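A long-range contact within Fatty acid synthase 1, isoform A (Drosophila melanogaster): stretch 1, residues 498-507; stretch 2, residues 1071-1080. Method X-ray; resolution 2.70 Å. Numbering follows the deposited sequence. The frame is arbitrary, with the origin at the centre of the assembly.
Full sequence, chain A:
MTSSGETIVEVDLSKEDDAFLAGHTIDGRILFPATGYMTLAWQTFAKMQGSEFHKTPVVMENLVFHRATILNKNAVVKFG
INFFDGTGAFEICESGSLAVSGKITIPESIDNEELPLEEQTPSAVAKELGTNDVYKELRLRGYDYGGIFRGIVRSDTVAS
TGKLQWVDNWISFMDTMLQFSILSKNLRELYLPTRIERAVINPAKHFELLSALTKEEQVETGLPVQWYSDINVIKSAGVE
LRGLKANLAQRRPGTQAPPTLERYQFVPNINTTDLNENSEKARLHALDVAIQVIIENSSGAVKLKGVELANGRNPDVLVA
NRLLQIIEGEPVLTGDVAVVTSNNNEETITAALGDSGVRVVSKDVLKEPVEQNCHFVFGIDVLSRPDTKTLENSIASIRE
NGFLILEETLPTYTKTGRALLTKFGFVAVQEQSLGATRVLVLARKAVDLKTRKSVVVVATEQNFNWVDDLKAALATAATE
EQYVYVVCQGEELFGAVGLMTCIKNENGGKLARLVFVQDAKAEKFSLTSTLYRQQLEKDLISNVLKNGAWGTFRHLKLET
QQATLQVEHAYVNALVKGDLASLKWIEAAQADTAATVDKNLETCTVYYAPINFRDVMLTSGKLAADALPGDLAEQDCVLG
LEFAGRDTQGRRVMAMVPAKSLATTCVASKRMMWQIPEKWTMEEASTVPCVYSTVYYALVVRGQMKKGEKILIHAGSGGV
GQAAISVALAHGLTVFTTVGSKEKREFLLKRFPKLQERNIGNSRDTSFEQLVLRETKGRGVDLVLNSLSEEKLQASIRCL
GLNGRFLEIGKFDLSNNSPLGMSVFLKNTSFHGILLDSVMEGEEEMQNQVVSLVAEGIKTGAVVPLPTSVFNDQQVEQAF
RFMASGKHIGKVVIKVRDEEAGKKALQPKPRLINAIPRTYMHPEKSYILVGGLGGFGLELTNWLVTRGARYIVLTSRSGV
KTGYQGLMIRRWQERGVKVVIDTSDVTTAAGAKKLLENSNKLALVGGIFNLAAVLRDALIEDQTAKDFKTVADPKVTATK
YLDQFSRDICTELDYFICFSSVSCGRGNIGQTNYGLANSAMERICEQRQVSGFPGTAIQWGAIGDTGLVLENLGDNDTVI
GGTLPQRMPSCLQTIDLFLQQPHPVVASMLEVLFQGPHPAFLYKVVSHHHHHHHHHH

Stretch 1 498-507: GLMTCIKNEN
Stretch 2, residues 1071-1080: QTNYGLANSA

Two helices of one chain, touching across at least 566 residues of sequence, pack almost antiparallel: the N-to-C directions of 498-504 and 1072-1080 differ by 166° and their axes approach to 8.0 Å. Both backbones are regular α-helix, with phi near -60° and psi near -40° over most of their length and i-to-i+4 hydrogen bonds such as Cys 502 N to Gly 498 O (3.0 Å) and Ser 1079 N to Gly 1075 O (3.1 Å). Small residues occupy the closest points of the register. The CA of Gly 498 lies 4.0 Å from the CA of Ser 1079, and one turn on in stretch 1 and one turn back in stretch 2, the CA of Cys 502 lies 5.2 Å from the CA of Gly 1075.

Gly 498 suits the tightest point because a CB there would point toward the partner helix and fall 2.5 Å from Ser 1079 CA, a clash. Without one, Gly 498 C rests 3.8 Å from Ser 1079 CB. Gly 1075 is a different case: a CB would also point toward the other helix, but there is room for it, 3.5 Å from Cys 502 CB.

Ser 1079 directs its CB toward stretch 1 and adopts chi1 t (179°). Ser 1079 OG comes 3.6 Å from Leu 499 N and is hydrogen-bonded elsewhere in the structure, so this small polar side chain is satisfied within a buried site.

Leu 499 (chi1 t, chi2 p) and Leu 1076 (chi1 m, chi2 t) both leave their helices sideways. Their branched ends meet beside the glycine-lined seam, with Leu 499 CD1 3.9 Å from Leu 1076 CD2, an apolar contact.

Cys 502 has the largest covered area in the contact, 60 Å². Its CB points toward stretch 2, and chi1 t (-180°) places Cys 502 SG 3.8 Å from Leu 1076 CG and 3.3 Å from Thr 1072 OG1. A compact, polarizable sulfur suits a position that touches both an apolar side chain and a hydroxyl.

Toward the C-terminal end of stretch 1 the backbone changes course: Asn 505 has phi/psi -80/-6 and Glu 506 is extended at -72/155. Asn 505 (chi1 m, chi2 -86°) folds back, Asn 505 ND2 donating to Thr 501 O at 2.8 Å with an N-H...O angle of 159°. Glu 506 starts sideways, but chi1 m, chi2 m and chi3 158° bring its carboxylate nearer stretch 2. There Thr 1072, with chi1 t (179°), donates from OG1 to Glu 506 OE1 at 3.2 Å, a weak hydrogen bond. The same OG1 thus lies close to both Cys 502 SG and the carboxylate.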

# COMPACT_ATOMS: atom_id res chain seq x y z
N GLY A 498 33.92 -14.18 -60.36
CA GLY A 498 32.98 -15.28 -60.31
C GLY A 498 33.42 -16.46 -61.15
O GLY A 498 33.38 -17.61 -60.70
N LEU A 499 33.87 -16.17 -62.37
CA LEU A 499 34.30 -17.21 -63.29
C LEU A 499 35.50 -17.98 -62.74
O LEU A 499 35.60 -19.19 -62.92
CB LEU A 499 34.64 -16.60 -64.65
CG LEU A 499 35.01 -17.60 -65.76
CD1 LEU A 499 33.86 -18.57 -66.01
CD2 LEU A 499 35.39 -16.88 -67.04
N MET A 500 36.40 -17.27 -62.08
CA MET A 500 37.57 -17.91 -61.49
C MET A 500 37.15 -18.93 -60.44
O MET A 500 37.61 -20.07 -60.44
CB MET A 500 38.50 -16.87 -60.86
CG MET A 500 39.85 -17.42 -60.41
SD MET A 500 40.90 -17.94 -61.78
CE MET A 500 40.59 -19.70 -61.86
N THR A 501 36.26 -18.50 -59.55
CA THR A 501 35.75 -19.37 -58.48
C THR A 501 35.07 -20.59 -59.08
O THR A 501 35.22 -21.70 -58.58
CB THR A 501 34.75 -18.62 -57.57
OG1 THR A 501 35.37 -17.43 -57.06
CG2 THR A 501 34.31 -19.49 -56.40
N CYS A 502 34.32 -20.37 -60.16
CA CYS A 502 33.61 -21.45 -60.82
C CYS A 502 34.57 -22.52 -61.34
O CYS A 502 34.27 -23.71 -61.30
CB CYS A 502 32.76 -20.90 -61.97
SG CYS A 502 31.83 -22.15 -62.86
N ILE A 503 35.74 -22.09 -61.83
CA ILE A 503 36.74 -23.00 -62.36
C ILE A 503 37.45 -23.73 -61.22
O ILE A 503 37.63 -24.95 -61.27
CB ILE A 503 37.76 -22.26 -63.24
CG1 ILE A 503 37.08 -21.67 -64.48
CG2 ILE A 503 38.90 -23.19 -63.66
CD1 ILE A 503 37.93 -20.67 -65.24
N LYS A 504 37.87 -22.98 -60.21
CA LYS A 504 38.62 -23.53 -59.08
C LYS A 504 37.93 -24.74 -58.45
O LYS A 504 38.59 -25.74 -58.14
CB LYS A 504 38.83 -22.46 -58.01
CG LYS A 504 39.83 -21.38 -58.39
CD LYS A 504 40.30 -20.58 -57.17
CE LYS A 504 39.22 -19.67 -56.61
NZ LYS A 504 38.31 -20.36 -55.65
N ASN A 505 36.62 -24.66 -58.27
CA ASN A 505 35.88 -25.69 -57.55
C ASN A 505 35.56 -26.91 -58.41
O ASN A 505 35.04 -27.91 -57.90
CB ASN A 505 34.58 -25.12 -57.00
CG ASN A 505 34.81 -24.18 -55.83
OD1 ASN A 505 34.90 -24.62 -54.68
ND2 ASN A 505 34.90 -22.89 -56.11
N GLU A 506 35.87 -26.86 -59.69
CA GLU A 506 35.64 -28.00 -60.56
C GLU A 506 36.63 -29.12 -60.25
O GLU A 506 37.72 -28.86 -59.73
CB GLU A 506 35.74 -27.60 -62.03
CG GLU A 506 34.53 -26.85 -62.55
CD GLU A 506 33.35 -27.76 -62.80
OE1 GLU A 506 32.20 -27.26 -62.82
OE2 GLU A 506 33.56 -28.98 -62.98
N ASN A 507 36.24 -30.35 -60.55
CA ASN A 507 37.11 -31.51 -60.35
C ASN A 507 38.29 -31.44 -61.31
O ASN A 507 38.12 -31.50 -62.53
CB ASN A 507 36.33 -32.81 -60.54
CG ASN A 507 35.36 -33.07 -59.40
OD1 ASN A 507 35.43 -32.43 -58.35
ND2 ASN A 507 34.45 -34.02 -59.60
N GLN A 1071 27.39 -26.48 -56.85
CA GLN A 1071 26.95 -26.30 -58.23
C GLN A 1071 27.84 -25.35 -59.01
O GLN A 1071 28.41 -24.40 -58.47
CB GLN A 1071 25.51 -25.80 -58.26
CG GLN A 1071 24.46 -26.87 -58.03
CD GLN A 1071 24.46 -27.92 -59.13
OE1 GLN A 1071 24.84 -29.07 -58.90
NE2 GLN A 1071 24.05 -27.53 -60.33
N THR A 1072 27.95 -25.63 -60.30
CA THR A 1072 28.75 -24.84 -61.22
C THR A 1072 27.91 -23.70 -61.80
O THR A 1072 28.43 -22.63 -62.12
CB THR A 1072 29.33 -25.71 -62.37
OG1 THR A 1072 30.09 -24.89 -63.26
CG2 THR A 1072 28.21 -26.41 -63.15
N ASN A 1073 26.61 -23.94 -61.94
CA ASN A 1073 25.70 -22.95 -62.52
C ASN A 1073 25.44 -21.78 -61.58
O ASN A 1073 25.17 -20.67 -62.03
CB ASN A 1073 24.37 -23.60 -62.89
CG ASN A 1073 24.40 -24.23 -64.27
OD1 ASN A 1073 24.57 -25.44 -64.42
ND2 ASN A 1073 24.23 -23.40 -65.29
N TYR A 1074 25.52 -22.02 -60.27
CA TYR A 1074 25.32 -20.94 -59.31
C TYR A 1074 26.49 -19.98 -59.39
O TYR A 1074 26.32 -18.76 -59.38
CB TYR A 1074 25.16 -21.49 -57.89
CG TYR A 1074 24.63 -20.47 -56.91
CD1 TYR A 1074 23.27 -20.20 -56.84
CD2 TYR A 1074 25.48 -19.78 -56.06
CE1 TYR A 1074 22.77 -19.27 -55.95
CE2 TYR A 1074 24.99 -18.85 -55.16
CZ TYR A 1074 23.63 -18.59 -55.11
OH TYR A 1074 23.13 -17.67 -54.23
N GLY A 1075 27.70 -20.54 -59.49
CA GLY A 1075 28.90 -19.73 -59.61
C GLY A 1075 28.87 -18.85 -60.84
O GLY A 1075 29.34 -17.72 -60.82
N LEU A 1076 28.30 -19.38 -61.92
CA LEU A 1076 28.21 -18.64 -63.18
C LEU A 1076 27.15 -17.55 -63.08
O LEU A 1076 27.25 -16.52 -63.74
CB LEU A 1076 27.89 -19.59 -64.34
CG LEU A 1076 29.06 -20.45 -64.83
CD1 LEU A 1076 28.57 -21.54 -65.77
CD2 LEU A 1076 30.11 -19.59 -65.52
N ALA A 1077 26.13 -17.78 -62.26
CA ALA A 1077 25.10 -16.78 -62.03
C ALA A 1077 25.72 -15.59 -61.31
O ALA A 1077 25.40 -14.44 -61.60
CB ALA A 1077 23.95 -17.36 -61.24
N ASN A 1078 26.62 -15.88 -60.37
CA ASN A 1078 27.35 -14.83 -59.66
C ASN A 1078 28.20 -14.03 -60.65
O ASN A 1078 28.13 -12.80 -60.69
CB ASN A 1078 28.24 -15.42 -58.57
CG ASN A 1078 27.46 -15.89 -57.36
OD1 ASN A 1078 26.28 -15.58 -57.22
ND2 ASN A 1078 28.12 -16.65 -56.49
N SER A 1079 28.99 -14.74 -61.44
CA SER A 1079 29.85 -14.11 -62.43
C SER A 1079 29.04 -13.15 -63.30
O SER A 1079 29.47 -12.03 -63.58
CB SER A 1079 30.53 -15.17 -63.30
OG SER A 1079 31.34 -14.56 -64.29
N ALA A 1080 27.87 -13.60 -63.72
CA ALA A 1080 26.99 -12.79 -64.56
C ALA A 1080 26.53 -11.52 -63.83
O ALA A 1080 26.61 -10.42 -64.37
CB ALA A 1080 25.79 -13.61 -64.99